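Local coordinates for computationally designed four-helix bundle protein (PDB 3U3B), which is a hyperthermostable synthetic four-helix bundle of unknown function, made by flexible-backbone redesign of a hydrophobic core, at residues 27-32 and 37-42; 65-70 and 91-96. All coordinates share one frame; numbering follows the deposited sequence.

Contact 1 (27-32 and 37-42)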
loop_
_atom_site.group_PDB
_atom_site.type_symbol
_atom_site.label_atom_id
_atom_site.label_comp_id
_atom_site.label_asym_id
_atom_site.label_seq_id
_atom_site.Cartn_x
_atom_site.Cartn_y
_atom_site.Cartn_z
ATOM N N LYS A 27 -1.322 10.774 5.197
ATOM C CA LYS A 27 -1.458 11.841 6.174
ATOM C C LYS A 27 -1.754 13.147 5.467
ATOM O O LYS A 27 -2.592 13.955 5.925
ATOM C CB LYS A 27 -0.189 11.973 7.000
ATOM C CG LYS A 27 -0.006 10.834 7.955
ATOM C CD LYS A 27 1.214 11.020 8.860
ATOM C CE LYS A 27 1.374 9.835 9.840
ATOM N NZ LYS A 27 1.896 8.560 9.215
ATOM N N GLU A 28 -1.065 13.368 4.351
ATOM C CA GLU A 28 -1.251 14.620 3.591
ATOM C C GLU A 28 -2.611 14.659 2.902
ATOM O O GLU A 28 -3.254 15.715 2.871
ATOM C CB GLU A 28 -0.163 14.822 2.518
ATOM C CG GLU A 28 1.262 15.129 3.029
ATOM C CD GLU A 28 1.289 15.960 4.320
ATOM O OE1 GLU A 28 0.603 17.009 4.376
ATOM O OE2 GLU A 28 1.998 15.560 5.282
ATOM N N VAL A 29 -3.032 13.543 2.299
ATOM C CA VAL A 29 -4.306 13.542 1.563
ATOM C C VAL A 29 -5.503 13.635 2.524
ATOM O O VAL A 29 -6.605 14.063 2.145
ATOM C CB VAL A 29 -4.419 12.332 0.587
ATOM C CG1 VAL A 29 -4.888 11.079 1.310
ATOM C CG2 VAL A 29 -5.330 12.698 -0.596
ATOM N N GLU A 30 -5.270 13.271 3.774
ATOM C CA GLU A 30 -6.264 13.411 4.808
ATOM C C GLU A 30 -6.698 14.851 4.981
ATOM O O GLU A 30 -7.854 15.109 5.286
ATOM C CB GLU A 30 -5.656 12.975 6.114
ATOM C CG GLU A 30 -5.955 11.593 6.491
ATOM C CD GLU A 30 -5.141 11.228 7.701
ATOM O OE1 GLU A 30 -5.011 12.099 8.579
ATOM O OE2 GLU A 30 -4.625 10.092 7.773
ATOM N N LYS A 31 -5.751 15.772 4.811
ATOM C CA LYS A 31 -6.004 17.199 4.993
ATOM C C LYS A 31 -6.802 17.803 3.833
ATOM O O LYS A 31 -7.402 18.875 3.970
ATOM C CB LYS A 31 -4.680 17.949 5.120
ATOM C CG LYS A 31 -3.807 17.430 6.231
ATOM C CD LYS A 31 -2.464 18.137 6.255
ATOM C CE LYS A 31 -1.487 17.429 7.191
ATOM N NZ LYS A 31 -0.150 18.089 7.229
ATOM N N ASN A 32 -6.780 17.111 2.696
ATOM C CA ASN A 32 -7.443 17.556 1.467
ATOM C C ASN A 32 -7.767 16.363 0.565
ATOM O O ASN A 32 -7.039 16.074 -0.388
ATOM C CB ASN A 32 -6.548 18.542 0.717
ATOM C CG ASN A 32 -7.193 19.055 -0.556
ATOM O OD1 ASN A 32 -8.422 19.138 -0.654
ATOM N ND2 ASN A 32 -6.370 19.365 -1.553
ATOM N N GLU A 37 -3.335 14.332 -6.703
ATOM C CA GLU A 37 -1.888 14.150 -6.810
ATOM C C GLU A 37 -1.395 13.083 -5.801
ATOM O O GLU A 37 -0.577 12.195 -6.132
ATOM C CB GLU A 37 -1.199 15.493 -6.600
ATOM C CG GLU A 37 0.271 15.505 -6.888
ATOM C CD GLU A 37 0.861 16.904 -6.829
ATOM O OE1 GLU A 37 0.085 17.889 -6.882
ATOM O OE2 GLU A 37 2.102 17.021 -6.726
ATOM N N TYR A 38 -1.922 13.133 -4.584
ATOM C CA TYR A 38 -1.518 12.154 -3.574
ATOM C C TYR A 38 -2.108 10.797 -3.856
ATOM O O TYR A 38 -1.433 9.795 -3.714
ATOM C CB TYR A 38 -1.902 12.640 -2.174
ATOM C CG TYR A 38 -0.936 13.661 -1.631
ATOM C CD1 TYR A 38 0.363 13.311 -1.325
ATOM C CD2 TYR A 38 -1.331 14.978 -1.414
ATOM C CE1 TYR A 38 1.259 14.240 -0.815
ATOM C CE2 TYR A 38 -0.442 15.918 -0.897
ATOM C CZ TYR A 38 0.851 15.537 -0.607
ATOM O OH TYR A 38 1.751 16.452 -0.105
ATOM N N TRP A 39 -3.346 10.753 -4.322
ATOM C CA TRP A 39 -3.940 9.473 -4.667
ATOM C C TRP A 39 -3.194 8.780 -5.803
ATOM O O TRP A 39 -2.972 7.561 -5.766
ATOM C CB TRP A 39 -5.392 9.622 -4.996
ATOM C CG TRP A 39 -6.239 9.904 -3.791
ATOM C CD1 TRP A 39 -7.035 10.998 -3.592
ATOM C CD2 TRP A 39 -6.366 9.093 -2.614
ATOM N NE1 TRP A 39 -7.657 10.915 -2.363
ATOM C CE2 TRP A 39 -7.263 9.758 -1.743
ATOM C CE3 TRP A 39 -5.817 7.870 -2.210
ATOM C CZ2 TRP A 39 -7.621 9.244 -0.502
ATOM C CZ3 TRP A 39 -6.180 7.360 -0.960
ATOM C CH2 TRP A 39 -7.070 8.052 -0.126
ATOM N N ASN A 40 -2.773 9.543 -6.790
ATOM C CA ASN A 40 -1.948 8.980 -7.856
ATOM C C ASN A 40 -0.625 8.427 -7.368
ATOM O O ASN A 40 -0.223 7.311 -7.764
ATOM C CB ASN A 40 -1.739 10.002 -8.979
ATOM C CG ASN A 40 -2.860 9.981 -9.984
ATOM O OD1 ASN A 40 -3.001 9.013 -10.734
ATOM N ND2 ASN A 40 -3.661 11.067 -10.037
ATOM N N LYS A 41 0.086 9.176 -6.527
ATOM C CA LYS A 41 1.370 8.701 -5.984
ATOM C C LYS A 41 1.168 7.429 -5.166
ATOM O O LYS A 41 1.971 6.481 -5.237
ATOM C CB LYS A 41 2.009 9.763 -5.073
ATOM C CG LYS A 41 2.744 10.856 -5.872
ATOM C CD LYS A 41 3.024 12.135 -5.054
ATOM C CE LYS A 41 3.388 13.329 -5.955
ATOM N NZ LYS A 41 4.435 13.000 -6.977
ATOM N N ILE A 42 0.115 7.434 -4.366
ATOM C CA ILE A 42 -0.246 6.287 -3.566
ATOM C C ILE A 42 -0.542 5.062 -4.417
ATOM O O ILE A 42 -0.055 3.964 -4.115
ATOM C CB ILE A 42 -1.454 6.620 -2.644
ATOM C CG1 ILE A 42 -1.012 7.537 -1.502
ATOM C CG2 ILE A 42 -2.108 5.356 -2.073
ATOM C CD1 ILE A 42 -2.197 8.200 -0.806
#
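Val-29 and Tyr-38 bring their backbones to within 6.0 Å between CA atoms, where the last turn of helix 3-30 meets the first turns of helix 36-56 across a short connection. This is a worked example of how a helical hairpin can be closed by aromatic side chains, one partly exposed and one buried. On the outer side, Glu-28 lays its aliphatic stem over a face of the Tyr-38 ring: Glu-28 CB stands 3.6 Å from the ring centroid in a CH-pi contact and is 3.4 Å from Tyr-38 CZ. Glu-28 CG continues outward and comes 3.4 Å from Tyr-38 OH, and the bend at chi2 (-34°) then turns the carboxylate off the ring. Glu-28 OE1 accepts a salt-bridge hydrogen bond from Lys-31 NZ, three residues on, at 3.1 Å, on the syn side and 19° out of the carboxylate plane. Val-29 works inward. Val-29 CB meets Tyr-38 CB at 3.7 Å, while the two valine methyls meet different parts of the Trp-39 indole. Val-29 CG2, anti to the backbone N, sits over the Trp-39 five-membered ring, 3.7 Å from its centroid and 25° off the normal; CG1 lies near CZ2. The valine and indole side chains cross at roughly a right angle. Trp-39 NE1, though near CG2, gives its proton to the carbonyl of Pro-33 in the connection, a bond that would limit turning of the indole, and the ring also packs on Val-72, Met-75 and Leu-76 of helix 59-76. More remotely, Val-29 CG1 reaches Ile-42 CD1 at 4.5 Å. The two helices are joined by carbon against pi faces, with the charge of Glu-28 paired with Lys-31 and the buried indole N-H satisfied by the connection.

Contact 2 (65-70 and 91-96); sequences LHTIMN and KKKLDM
Thr-67 is the first residue of 65-70 to meet 91-96, its CG2 methyl lying against the Lys-93 chain, 3.6 Å from Lys-93 CD; the two side chains cross at about a right angle. Its hydroxyl OG1 bonds instead to the carbonyl of Lys-63, one turn back in its own helix, and the methyl is presented to the lysine. Ile-68 follows on the buried side and runs past Lys-93 in the opposite direction, Ile-68 CG1 lying 3.6 Å from Lys-93 CB and 3.7 Å from Lys-93 CD. With CG1 anti to its own carbonyl carbon (chi1 -64°), Ile-68 extends CD1 to 4.0 Å from the backbone N of Leu-94 and 4.2 Å from Leu-94 CD1. Leu-94 continues inward onto Val-22 and Ile-26 of helix 3-30. The segment axes approach to 9.8 Å at 161°, the antiparallel packing of neighbouring helices in a four-helix bundle. With an alanine in place of Lys-93 the methylenes beyond CB are gone, which would probably open a gap beside Ile-68 CG1. The lysine meets this helix through its methylenes, at the edge of the apolar packing formed by Ile-68 and Leu-94.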
loop_
_atom_site.group_PDB
_atom_site.type_symbol
_atom_site.label_atom_id
_atom_site.label_comp_id
_atom_site.label_asym_id
_atom_site.label_seq_id
_atom_site.Cartn_x
_atom_site.Cartn_y
_atom_site.Cartn_z
ATOM N N LEU A 65 -2.881 -5.831 -1.059
ATOM C CA LEU A 65 -2.450 -4.746 -1.925
ATOM C C LEU A 65 -3.364 -4.601 -3.141
ATOM O O LEU A 65 -3.732 -3.486 -3.539
ATOM C CB LEU A 65 -1.007 -4.961 -2.368
ATOM C CG LEU A 65 0.011 -4.881 -1.226
ATOM C CD1 LEU A 65 1.389 -5.387 -1.717
ATOM C CD2 LEU A 65 0.069 -3.470 -0.610
ATOM N N HIS A 66 -3.755 -5.725 -3.720
ATOM C CA HIS A 66 -4.648 -5.702 -4.865
ATOM C C HIS A 66 -5.966 -5.039 -4.487
ATOM O O HIS A 66 -6.526 -4.249 -5.255
ATOM C CB HIS A 66 -4.906 -7.119 -5.357
ATOM C CG HIS A 66 -5.841 -7.185 -6.518
ATOM N ND1 HIS A 66 -5.575 -6.568 -7.721
ATOM C CD2 HIS A 66 -7.044 -7.789 -6.660
ATOM C CE1 HIS A 66 -6.572 -6.797 -8.557
ATOM N NE2 HIS A 66 -7.477 -7.533 -7.936
ATOM N N THR A 67 -6.455 -5.356 -3.294
ATOM C CA THR A 67 -7.694 -4.754 -2.803
ATOM C C THR A 67 -7.558 -3.243 -2.645
ATOM O O THR A 67 -8.476 -2.492 -2.982
ATOM C CB THR A 67 -8.131 -5.359 -1.464
ATOM O OG1 THR A 67 -8.383 -6.765 -1.620
ATOM C CG2 THR A 67 -9.388 -4.698 -1.005
ATOM N N ILE A 68 -6.423 -2.783 -2.126
ATOM C CA ILE A 68 -6.200 -1.356 -1.981
ATOM C C ILE A 68 -6.160 -0.652 -3.357
ATOM O O ILE A 68 -6.747 0.403 -3.523
ATOM C CB ILE A 68 -4.909 -1.064 -1.189
ATOM C CG1 ILE A 68 -5.022 -1.595 0.252
ATOM C CG2 ILE A 68 -4.586 0.412 -1.239
ATOM C CD1 ILE A 68 -3.663 -1.773 0.931
ATOM N N MET A 69 -5.469 -1.240 -4.333
ATOM C CA MET A 69 -5.421 -0.662 -5.665
ATOM C C MET A 69 -6.816 -0.547 -6.274
ATOM O O MET A 69 -7.144 0.462 -6.911
ATOM C CB MET A 69 -4.522 -1.502 -6.585
ATOM C CG MET A 69 -3.080 -1.435 -6.177
ATOM S SD MET A 69 -2.113 -2.762 -6.964
ATOM C CE MET A 69 -2.528 -2.452 -8.669
ATOM N N ASN A 70 -7.653 -1.559 -6.071
ATOM C CA ASN A 70 -9.010 -1.464 -6.583
ATOM C C ASN A 70 -9.739 -0.248 -6.024
ATOM O O ASN A 70 -10.397 0.477 -6.780
ATOM C CB ASN A 70 -9.819 -2.726 -6.283
ATOM C CG ASN A 70 -9.394 -3.908 -7.126
ATOM O OD1 ASN A 70 -8.683 -3.759 -8.128
ATOM N ND2 ASN A 70 -9.845 -5.098 -6.732
ATOM N N LYS A 91 -6.594 2.890 5.158
ATOM C CA LYS A 91 -5.689 2.803 6.300
ATOM C C LYS A 91 -5.785 1.429 6.962
ATOM O O LYS A 91 -4.774 0.812 7.285
ATOM C CB LYS A 91 -6.027 3.897 7.300
ATOM C CG LYS A 91 -5.592 5.248 6.859
ATOM C CD LYS A 91 -6.117 6.234 7.870
ATOM C CE LYS A 91 -5.752 7.650 7.521
ATOM N NZ LYS A 91 -6.463 8.553 8.480
ATOM N N LYS A 92 -7.001 0.944 7.159
ATOM C CA LYS A 92 -7.189 -0.333 7.800
ATOM C C LYS A 92 -6.507 -1.477 7.020
ATOM O O LYS A 92 -5.905 -2.388 7.606
ATOM C CB LYS A 92 -8.668 -0.618 7.927
ATOM C CG LYS A 92 -8.929 -1.960 8.512
ATOM C CD LYS A 92 -10.399 -2.190 8.623
ATOM C CE LYS A 92 -10.694 -3.634 8.944
ATOM N NZ LYS A 92 -12.114 -3.955 8.618
ATOM N N LYS A 93 -6.604 -1.434 5.699
ATOM C CA LYS A 93 -5.941 -2.441 4.884
ATOM C C LYS A 93 -4.436 -2.307 4.888
ATOM O O LYS A 93 -3.729 -3.291 4.819
ATOM C CB LYS A 93 -6.410 -2.373 3.435
ATOM C CG LYS A 93 -7.757 -2.975 3.240
ATOM C CD LYS A 93 -8.182 -2.871 1.792
ATOM C CE LYS A 93 -9.680 -3.130 1.685
ATOM N NZ LYS A 93 -10.088 -4.302 2.531
ATOM N N LEU A 94 -3.949 -1.082 4.897
ATOM C CA LEU A 94 -2.522 -0.869 4.907
ATOM C C LEU A 94 -1.935 -1.437 6.210
ATOM O O LEU A 94 -0.828 -1.963 6.226
ATOM C CB LEU A 94 -2.215 0.617 4.782
ATOM C CG LEU A 94 -0.807 0.907 4.262
ATOM C CD1 LEU A 94 -0.587 0.290 2.866
ATOM C CD2 LEU A 94 -0.559 2.415 4.250
ATOM N N ASP A 95 -2.670 -1.299 7.301
ATOM C CA ASP A 95 -2.239 -1.863 8.569
ATOM C C ASP A 95 -2.250 -3.391 8.528
ATOM O O ASP A 95 -1.399 -4.031 9.108
ATOM C CB ASP A 95 -3.126 -1.356 9.690
ATOM C CG ASP A 95 -2.928 0.128 9.965
ATOM O OD1 ASP A 95 -1.897 0.694 9.509
ATOM O OD2 ASP A 95 -3.811 0.727 10.631
ATOM N N MET A 96 -3.225 -3.963 7.836
ATOM C CA MET A 96 -3.241 -5.395 7.588
ATOM C C MET A 96 -1.976 -5.800 6.835
ATOM O O MET A 96 -1.353 -6.808 7.171
ATOM C CB MET A 96 -4.495 -5.792 6.792
ATOM C CG MET A 96 -5.765 -5.808 7.626
ATOM S SD MET A 96 -7.308 -5.739 6.673
ATOM C CE MET A 96 -7.025 -7.040 5.460
#

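From the N terminus, helix 3-30 runs the length of the bundle and turns into helix 36-56; contact 1 closes the short connection between them, with only four residues separating its segments. The chain then passes from helix 36-56 into helix 59-76, and contact 2 opens and later closes the wider loop of twenty residues that leads to helix 84-102. The two closures stand in series, neither nested nor crossed, their centres about 15 Å apart. A salt bridge, modelled very short at 2.5 Å between Glu-30 OE2 and Lys-91 NZ, links segment 27-32 to helix 84-102. Each contact thus fastens one consecutive helix pair of the four-helix bundle, consistent with an Hpt domain.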